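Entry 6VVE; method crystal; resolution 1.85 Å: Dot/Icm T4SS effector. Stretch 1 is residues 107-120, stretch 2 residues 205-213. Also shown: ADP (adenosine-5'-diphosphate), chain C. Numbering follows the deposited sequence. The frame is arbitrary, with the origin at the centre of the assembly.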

ATOM      1  N   GLU A 107       4.941  17.504   0.739  1.00 16.82           N
ATOM      2  CA  GLU A 107       4.854  16.863  -0.568  1.00 20.90           C
ATOM      3  C   GLU A 107       4.438  15.403  -0.434  1.00 16.11           C
ATOM      4  O   GLU A 107       3.598  14.914  -1.203  1.00 11.64           O
ATOM      5  CB  GLU A 107       6.191  16.978  -1.299  1.00 28.69           C
ATOM      6  CG  GLU A 107       6.153  16.538  -2.750  1.00 31.05           C
ATOM      7  CD  GLU A 107       5.273  17.435  -3.609  1.00 32.80           C
ATOM      8  OE1 GLU A 107       4.967  18.561  -3.170  1.00 34.49           O
ATOM      9  OE2 GLU A 107       4.887  17.007  -4.719  1.00 33.76           O
ATOM     10  N   ILE A 108       5.021  14.686   0.528  1.00 12.85           N
ATOM     11  CA  ILE A 108       4.601  13.312   0.776  1.00 13.27           C
ATOM     12  C   ILE A 108       3.118  13.267   1.113  1.00 10.59           C
ATOM     13  O   ILE A 108       2.381  12.418   0.602  1.00  9.86           O
ATOM     14  CB  ILE A 108       5.456  12.684   1.897  1.00 16.79           C
ATOM     15  CG1 ILE A 108       6.878  12.434   1.395  1.00 22.18           C
ATOM     16  CG2 ILE A 108       4.821  11.391   2.386  1.00 13.98           C
ATOM     17  CD1 ILE A 108       7.859  12.097   2.489  1.00 26.64           C
ATOM     18  N   ASN A 109       2.662  14.170   1.987  1.00 11.23           N
ATOM     19  CA  ASN A 109       1.256  14.190   2.375  1.00 12.79           C
ATOM     20  C   ASN A 109       0.350  14.370   1.167  1.00 11.26           C
ATOM     21  O   ASN A 109      -0.674  13.687   1.043  1.00 10.16           O
ATOM     22  CB  ASN A 109       1.001  15.304   3.394  1.00 12.80           C
ATOM     23  CG  ASN A 109       1.470  14.936   4.801  1.00 13.06           C
ATOM     24  OD1 ASN A 109       1.825  13.793   5.078  1.00 12.88           O
ATOM     25  ND2 ASN A 109       1.464  15.913   5.689  1.00 13.83           N
ATOM     26  N   LEU A 110       0.707  15.283   0.266  1.00 15.68           N
ATOM     27  CA  LEU A 110      -0.102  15.489  -0.929  1.00 14.69           C
ATOM     28  C   LEU A 110      -0.196  14.210  -1.758  1.00 12.39           C
ATOM     29  O   LEU A 110      -1.268  13.862  -2.263  1.00 10.58           O
ATOM     30  CB  LEU A 110       0.483  16.632  -1.764  1.00 25.59           C
ATOM     31  CG  LEU A 110      -0.428  17.222  -2.841  1.00 35.41           C
ATOM     32  CD1 LEU A 110      -0.075  18.689  -3.090  1.00 44.09           C
ATOM     33  CD2 LEU A 110      -0.339  16.436  -4.125  1.00 32.19           C
ATOM     34  N   HIS A 111       0.917  13.498  -1.911  1.00 14.86           N
ATOM     35  CA  HIS A 111       0.891  12.264  -2.688  1.00 14.70           C
ATOM     36  C   HIS A 111       0.121  11.172  -1.964  1.00 11.53           C
ATOM     37  O   HIS A 111      -0.593  10.387  -2.603  1.00 12.24           O
ATOM     38  CB  HIS A 111       2.318  11.808  -3.000  1.00 16.91           C
ATOM     39  CG  HIS A 111       2.956  12.564  -4.122  1.00 18.87           C
ATOM     40  ND1 HIS A 111       2.872  12.158  -5.437  1.00 20.38           N
ATOM     41  CD2 HIS A 111       3.670  13.713  -4.126  1.00 19.83           C
ATOM     42  CE1 HIS A 111       3.516  13.022  -6.201  1.00 20.95           C
ATOM     43  NE2 HIS A 111       4.009  13.974  -5.431  1.00 19.43           N
ATOM     44  N   ILE A 112       0.236  11.117  -0.630  1.00 13.15           N
ATOM     45  CA  ILE A 112      -0.516  10.126   0.133  1.00 12.13           C
ATOM     46  C   ILE A 112      -2.015  10.368  -0.011  1.00  9.64           C
ATOM     47  O   ILE A 112      -2.800   9.424  -0.165  1.00  9.94           O
ATOM     48  CB  ILE A 112      -0.085  10.135   1.610  1.00 14.88           C
ATOM     49  CG1 ILE A 112       1.322   9.540   1.742  1.00 19.11           C
ATOM     50  CG2 ILE A 112      -1.091   9.376   2.453  1.00 15.81           C
ATOM     51  CD1 ILE A 112       1.842   9.481   3.178  1.00 20.72           C
ATOM     52  N   ILE A 113      -2.438  11.634   0.042  1.00 12.40           N
ATOM     53  CA  ILE A 113      -3.854  11.951  -0.116  1.00 11.46           C
ATOM     54  C   ILE A 113      -4.340  11.491  -1.486  1.00 11.54           C
ATOM     55  O   ILE A 113      -5.380  10.833  -1.608  1.00 12.26           O
ATOM     56  CB  ILE A 113      -4.096  13.455   0.096  1.00 11.21           C
ATOM     57  CG1 ILE A 113      -3.837  13.848   1.550  1.00 11.43           C
ATOM     58  CG2 ILE A 113      -5.508  13.818  -0.324  1.00 12.01           C
ATOM     59  CD1 ILE A 113      -3.621  15.320   1.766  1.00 14.91           C
ATOM     60  N   GLU A 114      -3.591  11.828  -2.538  1.00 10.23           N
ATOM     61  CA  GLU A 114      -3.950  11.371  -3.878  1.00 10.36           C
ATOM     62  C   GLU A 114      -3.985   9.851  -3.937  1.00 14.34           C
ATOM     63  O   GLU A 114      -4.880   9.262  -4.554  1.00 10.00           O
ATOM     64  CB  GLU A 114      -2.964  11.927  -4.901  1.00 11.35           C
ATOM     65  CG  GLU A 114      -2.990  13.449  -5.014  1.00 12.35           C
ATOM     66  CD  GLU A 114      -1.951  13.979  -5.974  1.00 15.06           C
ATOM     67  OE1 GLU A 114      -0.823  13.450  -5.988  1.00 14.31           O
ATOM     68  OE2 GLU A 114      -2.270  14.915  -6.742  1.00 20.06           O
ATOM     69  N   GLN A 115      -3.023   9.194  -3.287  1.00 10.80           N
ATOM     70  CA  GLN A 115      -2.995   7.735  -3.301  1.00 13.07           C
ATOM     71  C   GLN A 115      -4.171   7.163  -2.522  1.00 13.82           C
ATOM     72  O   GLN A 115      -4.742   6.139  -2.910  1.00 10.41           O
ATOM     73  CB  GLN A 115      -1.658   7.238  -2.747  1.00 14.77           C
ATOM     74  CG  GLN A 115      -0.486   7.551  -3.687  1.00  8.64           C
ATOM     75  CD  GLN A 115       0.863   7.401  -3.023  1.00 12.15           C
ATOM     76  OE1 GLN A 115       0.983   6.838  -1.934  1.00 12.65           O
ATOM     77  NE2 GLN A 115       1.894   7.905  -3.681  1.00 11.41           N
ATOM     78  N   GLN A 116      -4.548   7.815  -1.422  1.00 12.23           N
ATOM     79  CA  GLN A 116      -5.750   7.409  -0.701  1.00 10.18           C
ATOM     80  C   GLN A 116      -6.975   7.473  -1.608  1.00 10.48           C
ATOM     81  O   GLN A 116      -7.820   6.568  -1.591  1.00 10.85           O
ATOM     82  CB  GLN A 116      -5.947   8.295   0.526  1.00 12.40           C
ATOM     83  CG  GLN A 116      -7.011   7.797   1.502  1.00 16.79           C
ATOM     84  CD  GLN A 116      -6.467   6.754   2.471  1.00 14.88           C
ATOM     85  OE1 GLN A 116      -5.980   5.704   2.063  1.00 17.80           O
ATOM     86  NE2 GLN A 116      -6.533   7.057   3.756  1.00 14.31           N
ATOM     87  N   PHE A 117      -7.087   8.532  -2.414  1.00  9.68           N
ATOM     88  CA  PHE A 117      -8.220   8.630  -3.332  1.00 13.08           C
ATOM     89  C   PHE A 117      -8.184   7.519  -4.376  1.00 10.44           C
ATOM     90  O   PHE A 117      -9.225   6.951  -4.727  1.00 11.17           O
ATOM     91  CB  PHE A 117      -8.244   9.998  -4.020  1.00 14.34           C
ATOM     92  CG  PHE A 117      -8.968  11.052  -3.231  1.00 14.23           C
ATOM     93  CD1 PHE A 117     -10.353  11.134  -3.278  1.00 19.73           C
ATOM     94  CD2 PHE A 117      -8.271  11.951  -2.442  1.00 19.32           C
ATOM     95  CE1 PHE A 117     -11.031  12.099  -2.554  1.00 13.50           C
ATOM     96  CE2 PHE A 117      -8.941  12.909  -1.707  1.00 12.11           C
ATOM     97  CZ  PHE A 117     -10.323  12.986  -1.761  1.00 13.13           C
ATOM     98  N   PHE A 118      -6.995   7.199  -4.890  1.00 15.06           N
ATOM     99  CA  PHE A 118      -6.869   6.053  -5.785  1.00 13.25           C
ATOM    100  C   PHE A 118      -7.396   4.791  -5.115  1.00 13.19           C
ATOM    101  O   PHE A 118      -8.184   4.041  -5.705  1.00 15.56           O
ATOM    102  CB  PHE A 118      -5.410   5.864  -6.205  1.00 13.26           C
ATOM    103  CG  PHE A 118      -5.168   4.600  -6.988  1.00 16.74           C
ATOM    104  CD1 PHE A 118      -4.942   3.391  -6.337  1.00 17.86           C
ATOM    105  CD2 PHE A 118      -5.172   4.619  -8.372  1.00 16.03           C
ATOM    106  CE1 PHE A 118      -4.738   2.232  -7.053  1.00 18.87           C
ATOM    107  CE2 PHE A 118      -4.959   3.454  -9.095  1.00 15.84           C
ATOM    108  CZ  PHE A 118      -4.741   2.265  -8.435  1.00 18.44           C
ATOM    109  N   LEU A 119      -6.972   4.545  -3.867  1.00 13.79           N
ATOM    110  CA  LEU A 119      -7.419   3.355  -3.156  1.00 15.53           C
ATOM    111  C   LEU A 119      -8.933   3.339  -3.006  1.00 19.58           C
ATOM    112  O   LEU A 119      -9.573   2.300  -3.220  1.00 21.56           O
ATOM    113  CB  LEU A 119      -6.743   3.273  -1.787  1.00 14.01           C
ATOM    114  CG  LEU A 119      -5.233   3.080  -1.771  1.00 13.78           C
ATOM    115  CD1 LEU A 119      -4.712   3.085  -0.315  1.00 14.72           C
ATOM    116  CD2 LEU A 119      -4.831   1.807  -2.478  1.00 15.02           C
ATOM    117  N   LYS A 120      -9.525   4.482  -2.646  1.00 14.74           N
ATOM    118  CA  LYS A 120     -10.975   4.547  -2.511  1.00 16.47           C
ATOM    119  C   LYS A 120     -11.667   4.235  -3.831  1.00 15.28           C
ATOM    120  O   LYS A 120     -12.624   3.450  -3.875  1.00 17.49           O
ATOM    121  CB  LYS A 120     -11.395   5.925  -1.990  1.00 20.67           C
ATOM    122  CG  LYS A 120     -12.901   6.101  -1.875  1.00 25.26           C
ATOM    123  CD  LYS A 120     -13.271   7.462  -1.312  1.00 29.98           C
ATOM    124  CE  LYS A 120     -14.775   7.699  -1.409  1.00 34.56           C
ATOM    125  NZ  LYS A 120     -15.198   8.937  -0.697  1.00 37.69           N
ATOM    126  N   ASP A 205       3.834   0.444   7.165  1.00 14.41           N
ATOM    127  CA  ASP A 205       5.136   0.985   6.764  1.00 13.21           C
ATOM    128  C   ASP A 205       5.022   1.751   5.449  1.00 12.61           C
ATOM    129  O   ASP A 205       5.884   1.640   4.575  1.00 15.97           O
ATOM    130  CB  ASP A 205       6.183  -0.123   6.657  1.00 15.11           C
ATOM    131  CG  ASP A 205       7.607   0.413   6.660  1.00 18.02           C
ATOM    132  OD1 ASP A 205       7.822   1.562   7.094  1.00 18.23           O
ATOM    133  OD2 ASP A 205       8.519  -0.315   6.219  1.00 22.62           O
ATOM    134  N   LEU A 206       3.945   2.534   5.313  1.00 14.93           N
ATOM    135  CA  LEU A 206       3.700   3.343   4.123  1.00 13.74           C
ATOM    136  C   LEU A 206       3.824   4.840   4.395  1.00 15.29           C
ATOM    137  O   LEU A 206       3.214   5.648   3.678  1.00 16.64           O
ATOM    138  CB  LEU A 206       2.314   3.021   3.560  1.00 11.95           C
ATOM    139  CG  LEU A 206       2.107   1.649   2.930  1.00 13.86           C
ATOM    140  CD1 LEU A 206       0.632   1.398   2.653  1.00 16.99           C
ATOM    141  CD2 LEU A 206       2.912   1.513   1.650  1.00 13.91           C
ATOM    142  N   ASP A 207       4.596   5.232   5.410  1.00 16.91           N
ATOM    143  CA  ASP A 207       4.649   6.642   5.784  1.00 17.90           C
ATOM    144  C   ASP A 207       5.356   7.498   4.737  1.00 16.84           C
ATOM    145  O   ASP A 207       5.313   8.725   4.829  1.00 15.81           O
ATOM    146  CB  ASP A 207       5.334   6.807   7.142  1.00 22.72           C
ATOM    147  CG  ASP A 207       6.653   6.053   7.229  1.00 25.81           C
ATOM    148  OD1 ASP A 207       6.637   4.796   7.165  1.00 25.83           O
ATOM    149  OD2 ASP A 207       7.694   6.719   7.363  1.00 22.99           O
ATOM    150  N   GLY A 208       6.022   6.892   3.763  1.00 17.72           N
ATOM    151  CA  GLY A 208       6.518   7.606   2.609  1.00 15.54           C
ATOM    152  C   GLY A 208       5.597   7.563   1.410  1.00 19.27           C
ATOM    153  O   GLY A 208       5.974   8.057   0.341  1.00 15.79           O
ATOM    154  N   GLY A 209       4.411   6.988   1.546  1.00 18.00           N
ATOM    155  CA  GLY A 209       3.545   6.771   0.408  1.00 16.41           C
ATOM    156  C   GLY A 209       4.039   5.619  -0.451  1.00 14.09           C
ATOM    157  O   GLY A 209       5.070   4.994  -0.195  1.00 13.67           O
ATOM    158  N   PHE A 210       3.271   5.333  -1.496  1.00 12.95           N
ATOM    159  CA  PHE A 210       3.672   4.294  -2.427  1.00 11.15           C
ATOM    160  C   PHE A 210       4.789   4.800  -3.336  1.00 10.41           C
ATOM    161  O   PHE A 210       4.944   6.001  -3.564  1.00 11.06           O
ATOM    162  CB  PHE A 210       2.494   3.827  -3.279  1.00 10.63           C
ATOM    163  CG  PHE A 210       1.386   3.204  -2.493  1.00 14.97           C
ATOM    164  CD1 PHE A 210       1.566   1.989  -1.869  1.00 15.79           C
ATOM    165  CD2 PHE A 210       0.152   3.830  -2.396  1.00 17.11           C
ATOM    166  CE1 PHE A 210       0.535   1.410  -1.147  1.00 15.96           C
ATOM    167  CE2 PHE A 210      -0.870   3.262  -1.679  1.00 18.36           C
ATOM    168  CZ  PHE A 210      -0.677   2.046  -1.054  1.00 18.98           C
ATOM    169  N   ARG A 211       5.576   3.863  -3.848  1.00  9.66           N
ATOM    170  CA  ARG A 211       6.526   4.178  -4.900  1.00 11.65           C
ATOM    171  C   ARG A 211       5.815   4.225  -6.244  1.00 11.60           C
ATOM    172  O   ARG A 211       4.745   3.630  -6.435  1.00 11.07           O
ATOM    173  CB  ARG A 211       7.659   3.153  -4.935  1.00 22.81           C
ATOM    174  CG  ARG A 211       8.644   3.279  -3.783  1.00 37.82           C
ATOM    175  CD  ARG A 211       9.775   2.271  -3.937  1.00 54.67           C
ATOM    176  NE  ARG A 211      10.684   2.269  -2.792  1.00 67.58           N
ATOM    177  CZ  ARG A 211      11.678   1.401  -2.627  1.00 72.02           C
ATOM    178  NH1 ARG A 211      11.896   0.455  -3.534  1.00 71.14           N
ATOM    179  NH2 ARG A 211      12.451   1.478  -1.553  1.00 73.89           N
ATOM    180  N   TYR A 212       6.421   4.951  -7.182  1.00 10.62           N
ATOM    181  CA  TYR A 212       5.912   5.050  -8.542  1.00 11.40           C
ATOM    182  C   TYR A 212       7.052   5.526  -9.424  1.00 13.99           C
ATOM    183  O   TYR A 212       8.009   6.143  -8.947  1.00 16.67           O
ATOM    184  CB  TYR A 212       4.710   6.001  -8.628  1.00 14.72           C
ATOM    185  CG  TYR A 212       4.946   7.335  -7.954  1.00 13.89           C
ATOM    186  CD1 TYR A 212       5.483   8.397  -8.653  1.00 15.77           C
ATOM    187  CD2 TYR A 212       4.649   7.519  -6.611  1.00 12.36           C
ATOM    188  CE1 TYR A 212       5.704   9.617  -8.039  1.00 16.68           C
ATOM    189  CE2 TYR A 212       4.878   8.731  -5.991  1.00 13.80           C
ATOM    190  CZ  TYR A 212       5.414   9.771  -6.705  1.00 14.40           C
ATOM    191  OH  TYR A 212       5.630  10.989  -6.099  1.00 19.31           O
ATOM    192  N   ASP A 213       6.937   5.246 -10.718  1.00 18.49           N
ATOM    193  CA  ASP A 213       7.991   5.620 -11.646  1.00 22.41           C
ATOM    194  C   ASP A 213       7.945   7.118 -11.932  1.00 18.75           C
ATOM    195  O   ASP A 213       6.867   7.707 -12.079  1.00 16.42           O
ATOM    196  CB  ASP A 213       7.867   4.846 -12.954  1.00 28.63           C
ATOM    197  CG  ASP A 213       9.081   5.047 -13.852  1.00 28.48           C
ATOM    198  OD1 ASP A 213      10.185   4.579 -13.473  1.00 29.04           O
ATOM    199  OD2 ASP A 213       8.932   5.677 -14.908  1.00 28.05           O
TER
HETATM  200  PB  ADP C 402       9.308  -1.236   9.814  1.00 42.09           P
HETATM  201  O1B ADP C 402       9.164  -2.356   8.803  1.00 46.20           O
HETATM  202  O2B ADP C 402       9.633  -1.719  11.203  1.00 44.22           O
HETATM  203  O3B ADP C 402      10.151  -0.064   9.342  1.00 40.27           O
HETATM  204  PA  ADP C 402       7.360   0.419  11.056  1.00 30.41           P
HETATM  205  O1A ADP C 402       6.311   1.289  10.415  1.00 22.11           O
HETATM  206  O2A ADP C 402       8.586   1.052  11.657  1.00 25.59           O
HETATM  207  O3A ADP C 402       7.812  -0.633   9.924  1.00 32.42           O
HETATM  208  O5' ADP C 402       6.618  -0.439  12.186  1.00 27.55           O
HETATM  209  C5' ADP C 402       7.332  -1.094  13.222  1.00 30.51           C
HETATM  210  C4' ADP C 402       6.364  -1.836  14.106  1.00 31.90           C
HETATM  211  O4' ADP C 402       5.414  -0.945  14.723  1.00 30.81           O
HETATM  212  C3' ADP C 402       5.537  -2.902  13.348  1.00 34.21           C
HETATM  213  O3' ADP C 402       6.156  -4.159  13.296  1.00 33.35           O
HETATM  214  C2' ADP C 402       4.218  -2.934  14.150  1.00 35.20           C
HETATM  215  O2' ADP C 402       4.280  -3.930  15.154  1.00 36.91           O
HETATM  216  C1' ADP C 402       4.109  -1.535  14.782  1.00 30.07           C
HETATM  217  N9  ADP C 402       3.135  -0.759  13.988  1.00 24.95           N
HETATM  218  C8  ADP C 402       3.440   0.008  12.919  1.00 21.96           C
HETATM  219  N7  ADP C 402       2.320   0.578  12.403  1.00 18.47           N
HETATM  220  C5  ADP C 402       1.285   0.168  13.155  1.00 19.93           C
HETATM  221  C6  ADP C 402      -0.172   0.397  13.158  1.00 19.64           C
HETATM  222  N6  ADP C 402      -0.731   1.202  12.235  1.00 18.41           N
HETATM  223  N1  ADP C 402      -0.916  -0.215  14.115  1.00 24.51           N
HETATM  224  C2  ADP C 402      -0.355  -1.022  15.046  1.00 25.98           C
HETATM  225  N3  ADP C 402       0.967  -1.267  15.093  1.00 25.77           N
HETATM  226  C4  ADP C 402       1.822  -0.712  14.197  1.00 23.02           C
HETATM  227  O   HOH W   1       4.781   8.317  -2.518  1.00 14.56           O

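A helix can hold an irregular loop with few polar contacts, provided one side chain is well placed to read the loop's backbone. The contact between helix 107-120 and residues 205-213 of this Dot/Icm effector illustrates the principle, with Gln115 as the reader.

Gln115 points its CA-to-CB bond toward the loop and continues in an extended m, t conformation, which carries the amide to the backbone of the opposing segment. With chi3 at 13°, OE1 faces the amide of Phe210: Phe210 N donates to Gln115 OE1 over 2.8 Å, at a nearly linear 175°. The other end of the same amide is used as well. Gln115 NE2 donates to a water 3.1 Å away, and that water in turn donates to Gly208 O at 3.1 Å and to Phe210 O at 2.5 Å. One buried side chain thus serves a backbone NH directly and two carbonyls through a single water.

The close approach depends on Gly209, which ends a type I turn begun at Leu206 and closed by the bond from Gly209 N to Leu206 O, 2.8 Å. Its phi of 75° by itself favours glycine, and a CB here would point toward the helix, in a tight position 3.1 Å from Gln115 OE1 and 3.4 Å from Ile112 CG1. Without one, Gly209 CA lies 3.8 Å from Ile112 CG1. At Gly208 the case differs: a CB would point away, with room to spare.

Two isoleucines, both m, t, line the helix beneath the turn. Ile108 starts toward the loop and brings CG2 to 3.6 Å from Asp207 O. Ile112 starts sideways, but its t chi2 extends CD1 to 3.9 Å from the same Asp207 O. These are packing contacts against backbone, as Asp207's own CA-to-CB bond points away.

Farther along, Phe210 leaves the loop sideways in the m rotamer, and Leu119 CD1 meets its ring at the edge, 4.1 Å from Phe210 CE2. Arg211 then points away and Tyr212 toward, the alternation expected of extended backbone. With chi1 at 49° (p), Tyr212 brings its hydroxyl over one face of the His111 ring, where Tyr212 OH is 2.9 Å from His111 CE1; chi2 at 90° sets the tilt of the ring, whose plane lies 16° from that of His111. The two rings are nevertheless slid so far apart, centroids 5.4 Å, that they barely overlap. The m rotamer of His111 also lets NE2 make a weak hydrogen bond to Glu107 OE2, 3.2 Å away and bent to 130°, one turn back along the helix.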